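Local coordinates for CSP3 (Bacillus subtilis, PDB 5FIG), which probably binds and stores large amounts of copper(I) in the bacterial cytosol, so protecting the cell against copper toxicity, at residues R40-C45 and E75-E80. Numbering follows the deposited sequence. Where two conformers were deposited one is given.
Sequences RLDREC and EACGTE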
ATOM      1  N   ARG B  40       9.739 -12.603   5.279  1.00 22.28           N
ATOM      2  CA  ARG B  40      10.026 -11.510   4.343  1.00 21.79           C
ATOM      3  C   ARG B  40       9.223 -11.578   3.067  1.00 19.65           C
ATOM      4  O   ARG B  40       8.630 -10.601   2.616  1.00 18.37           O
ATOM      5  CB  ARG B  40      11.502 -11.497   3.964  1.00 23.69           C
ATOM      6  CG  ARG B  40      12.357 -10.976   5.082  1.00 26.36           C
ATOM      7  CD  ARG B  40      13.824 -11.123   4.677  1.00 28.72           C
ATOM      8  NE  ARG B  40      14.167 -10.108   3.703  1.00 29.37           N
ATOM      9  CZ  ARG B  40      15.374  -9.955   3.167  1.00 31.77           C
ATOM     10  NH1 ARG B  40      16.354 -10.812   3.440  1.00 34.09           N
ATOM     11  NH2 ARG B  40      15.579  -8.973   2.294  1.00 32.24           N
ATOM     12  N   LEU B  41       9.244 -12.748   2.437  1.00 19.25           N
ATOM     13  CA  LEU B  41       8.444 -12.933   1.213  1.00 17.82           C
ATOM     14  C   LEU B  41       6.943 -12.846   1.419  1.00 16.61           C
ATOM     15  O   LEU B  41       6.209 -12.365   0.541  1.00 15.31           O
ATOM     16  CB  LEU B  41       8.814 -14.246   0.499  1.00 18.15           C
ATOM     17  CG  LEU B  41      10.169 -14.171  -0.232  1.00 19.23           C
ATOM     18  CD1 LEU B  41      10.682 -15.530  -0.601  1.00 20.17           C
ATOM     19  CD2 LEU B  41      10.035 -13.340  -1.508  1.00 18.62           C
ATOM     20  N   ASP B  42       6.461 -13.320   2.558  1.00 17.17           N
ATOM     21  CA  ASP B  42       5.009 -13.208   2.875  1.00 16.72           C
ATOM     22  C   ASP B  42       4.584 -11.744   2.871  1.00 16.14           C
ATOM     23  O   ASP B  42       3.494 -11.400   2.379  1.00 15.25           O
ATOM     24  CB  ASP B  42       4.677 -13.755   4.261  1.00 18.15           C
ATOM     25  CG  ASP B  42       4.618 -15.266   4.313  1.00 19.26           C
ATOM     26  OD1 ASP B  42       4.366 -15.913   3.272  1.00 18.94           O
ATOM     27  OD2 ASP B  42       4.819 -15.799   5.443  1.00 21.58           O
ATOM     28  N   ARG B  43       5.411 -10.892   3.457  1.00 16.89           N
ATOM     29  CA  ARG B  43       5.125  -9.458   3.464  1.00 16.86           C
ATOM     30  C   ARG B  43       5.110  -8.882   2.044  1.00 16.42           C
ATOM     31  O   ARG B  43       4.153  -8.206   1.638  1.00 15.19           O
ATOM     32  CB  ARG B  43       6.120  -8.702   4.338  1.00 18.18           C
ATOM     33  CG  ARG B  43       5.952  -7.202   4.289  1.00 18.14           C
ATOM     34  CD  ARG B  43       7.043  -6.475   5.006  1.00 19.84           C
ATOM     35  NE  ARG B  43       6.818  -5.040   5.039  1.00 20.10           N
ATOM     36  CZ  ARG B  43       7.679  -4.146   5.496  1.00 21.73           C
ATOM     37  NH1 ARG B  43       8.838  -4.513   6.030  1.00 23.04           N
ATOM     38  NH2 ARG B  43       7.345  -2.874   5.456  1.00 22.19           N
ATOM     39  N   GLU B  44       6.142  -9.217   1.263  1.00 17.47           N
ATOM     40  CA  GLU B  44       6.250  -8.698  -0.089  1.00 18.36           C
ATOM     41  C   GLU B  44       5.107  -9.171  -0.979  1.00 16.36           C
ATOM     42  O   GLU B  44       4.548  -8.411  -1.809  1.00 15.67           O
ATOM     43  CB  GLU B  44       7.648  -9.129  -0.679  1.00 20.81           C
ATOM     44  CG  GLU B  44       8.754  -8.356  -0.024  1.00 24.82           C
ATOM     45  CD  GLU B  44      10.021  -8.473  -0.847  1.00 27.94           C
ATOM     46  OE1 GLU B  44       9.924  -8.596  -2.078  1.00 31.85           O
ATOM     47  OE2 GLU B  44      11.117  -8.509  -0.246  1.00 31.98           O
ATOM     48  N   CYS B  45       4.748 -10.456  -0.815  1.00 15.98           N
ATOM     49  CA  CYS B  45       3.745 -11.076  -1.690  1.00 15.35           C
ATOM     50  C   CYS B  45       2.338 -10.558  -1.358  1.00 14.91           C
ATOM     51  O   CYS B  45       1.610 -10.128  -2.256  1.00 14.06           O
ATOM     52  CB  CYS B  45       3.818 -12.568  -1.527  1.00 15.96           C
ATOM     53  SG  CYS B  45       2.737 -13.432  -2.676  1.00 16.64           S
ATOM     54  N   GLU B  75       5.480 -16.651  -7.180  1.00 17.52           N
ATOM     55  CA  GLU B  75       6.270 -17.873  -7.494  0.50 18.92           C
ATOM     56  C   GLU B  75       7.403 -18.017  -6.440  1.00 19.54           C
ATOM     57  O   GLU B  75       7.599 -19.061  -5.818  1.00 19.58           O
ATOM     58  CB  GLU B  75       6.789 -17.877  -9.016  0.50 20.44           C
ATOM     59  CG  GLU B  75       5.708 -18.324  -9.960  0.50 20.97           C
ATOM     60  CD  GLU B  75       6.113 -18.257 -11.417  0.50 22.33           C
ATOM     61  OE1 GLU B  75       7.294 -18.020 -11.702  0.50 23.47           O
ATOM     62  OE2 GLU B  75       5.227 -18.424 -12.290  0.50 22.89           O
ATOM     63  N   ALA B  76       8.120 -16.933  -6.163  1.00 18.92           N
ATOM     64  CA  ALA B  76       9.199 -16.975  -5.144  1.00 19.68           C
ATOM     65  C   ALA B  76       8.712 -17.237  -3.720  1.00 19.16           C
ATOM     66  O   ALA B  76       9.361 -17.980  -2.941  1.00 20.08           O
ATOM     67  CB  ALA B  76      10.008 -15.681  -5.153  1.00 19.88           C
ATOM     68  N   CYS B  77       7.618 -16.583  -3.340  1.00 17.79           N
ATOM     69  CA  CYS B  77       7.041 -16.802  -2.007  1.00 17.90           C
ATOM     70  C   CYS B  77       6.608 -18.250  -1.833  1.00 18.26           C
ATOM     71  O   CYS B  77       6.846 -18.895  -0.790  1.00 19.28           O
ATOM     72  CB  CYS B  77       5.883 -15.862  -1.791  1.00 16.81           C
ATOM     73  SG  CYS B  77       5.304 -15.844  -0.097  1.00 17.75           S
ATOM     74  N   GLY B  78       5.947 -18.760  -2.851  1.00 17.95           N
ATOM     75  CA  GLY B  78       5.525 -20.193  -2.847  1.00 18.78           C
ATOM     76  C   GLY B  78       6.682 -21.138  -2.720  1.00 20.30           C
ATOM     77  O   GLY B  78       6.641 -22.124  -1.982  1.00 21.31           O
ATOM     78  N   THR B  79       7.761 -20.869  -3.471  1.00 20.75           N
ATOM     79  CA  THR B  79       8.963 -21.702  -3.404  1.00 22.50           C
ATOM     80  C   THR B  79       9.575 -21.722  -1.997  1.00 23.34           C
ATOM     81  O   THR B  79       9.942 -22.770  -1.490  1.00 24.41           O
ATOM     82  CB  THR B  79       9.984 -21.250  -4.506  1.00 23.10           C
ATOM     83  OG1 THR B  79       9.354 -21.390  -5.790  1.00 22.60           O
ATOM     84  CG2 THR B  79      11.251 -22.069  -4.487  1.00 25.29           C
ATOM     85  N   GLU B  80       9.680 -20.549  -1.377  1.00 23.05           N
ATOM     86  CA  GLU B  80      10.240 -20.462  -0.036  1.00 24.37           C
ATOM     87  C   GLU B  80       9.315 -21.031   1.038  1.00 24.40           C
ATOM     88  O   GLU B  80       9.747 -21.850   1.855  1.00 25.77           O
ATOM     89  CB  GLU B  80      10.585 -19.015   0.301  1.00 24.22           C
ATOM     90  CG  GLU B  80      11.257 -18.823   1.645  1.00 26.06           C
ATOM     91  CD  GLU B  80      12.580 -19.545   1.797  1.00 28.91           C
ATOM     92  OE1 GLU B  80      13.252 -19.906   0.784  1.00 29.79           O
ATOM     93  OE2 GLU B  80      12.998 -19.752   2.973  1.00 31.44           O
TER
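The sulfur of Cys77 is met by several groups of helix 36-57: SG lies 3.5 Å from Asp42 OD1, a contact rather than an established hydrogen bond, 3.7 Å from Leu41 O and 3.9 Å from Cys45 CB. SG stands anti to the backbone N of Cys77 (chi1 -170°), a torsion that sends it across to that helix. Cysteine suits the place, being short with a large, polarisable sulfur that can lie against both oxygen and carbon. Asp42 begins its side chain pointing away, but CG anti to the carbonyl carbon (chi1 -78°) turns the carboxylate back so that OD1 reaches the sulfur. On the partly exposed flank, where Phe62 of a second subunit packs on Ala76, Leu41 supplies the hydrocarbon. Its CD2 lies 4.3 Å from Ala76 CB, a short methyl that lets CD1 reach Ala76 O. Leu41 CD1 also meets Glu80 CB at 3.6 Å, the leucine and glutamate side chains crossing at about a right angle; Glu80 lends methylene carbons and carries its charged end away. Glu75 O accepts from Thr79 N and, at 2.9 Å, Thr79 OG1, from opposite faces of its plane. The segment axes run nearly antiparallel, at 152°, within a four-helix bundle. Cys15 and Cys19 touch Cys45, and Cys96 touches Cys77; in this apo form, these five cysteines are consistent with a core whose thiols bind copper(I).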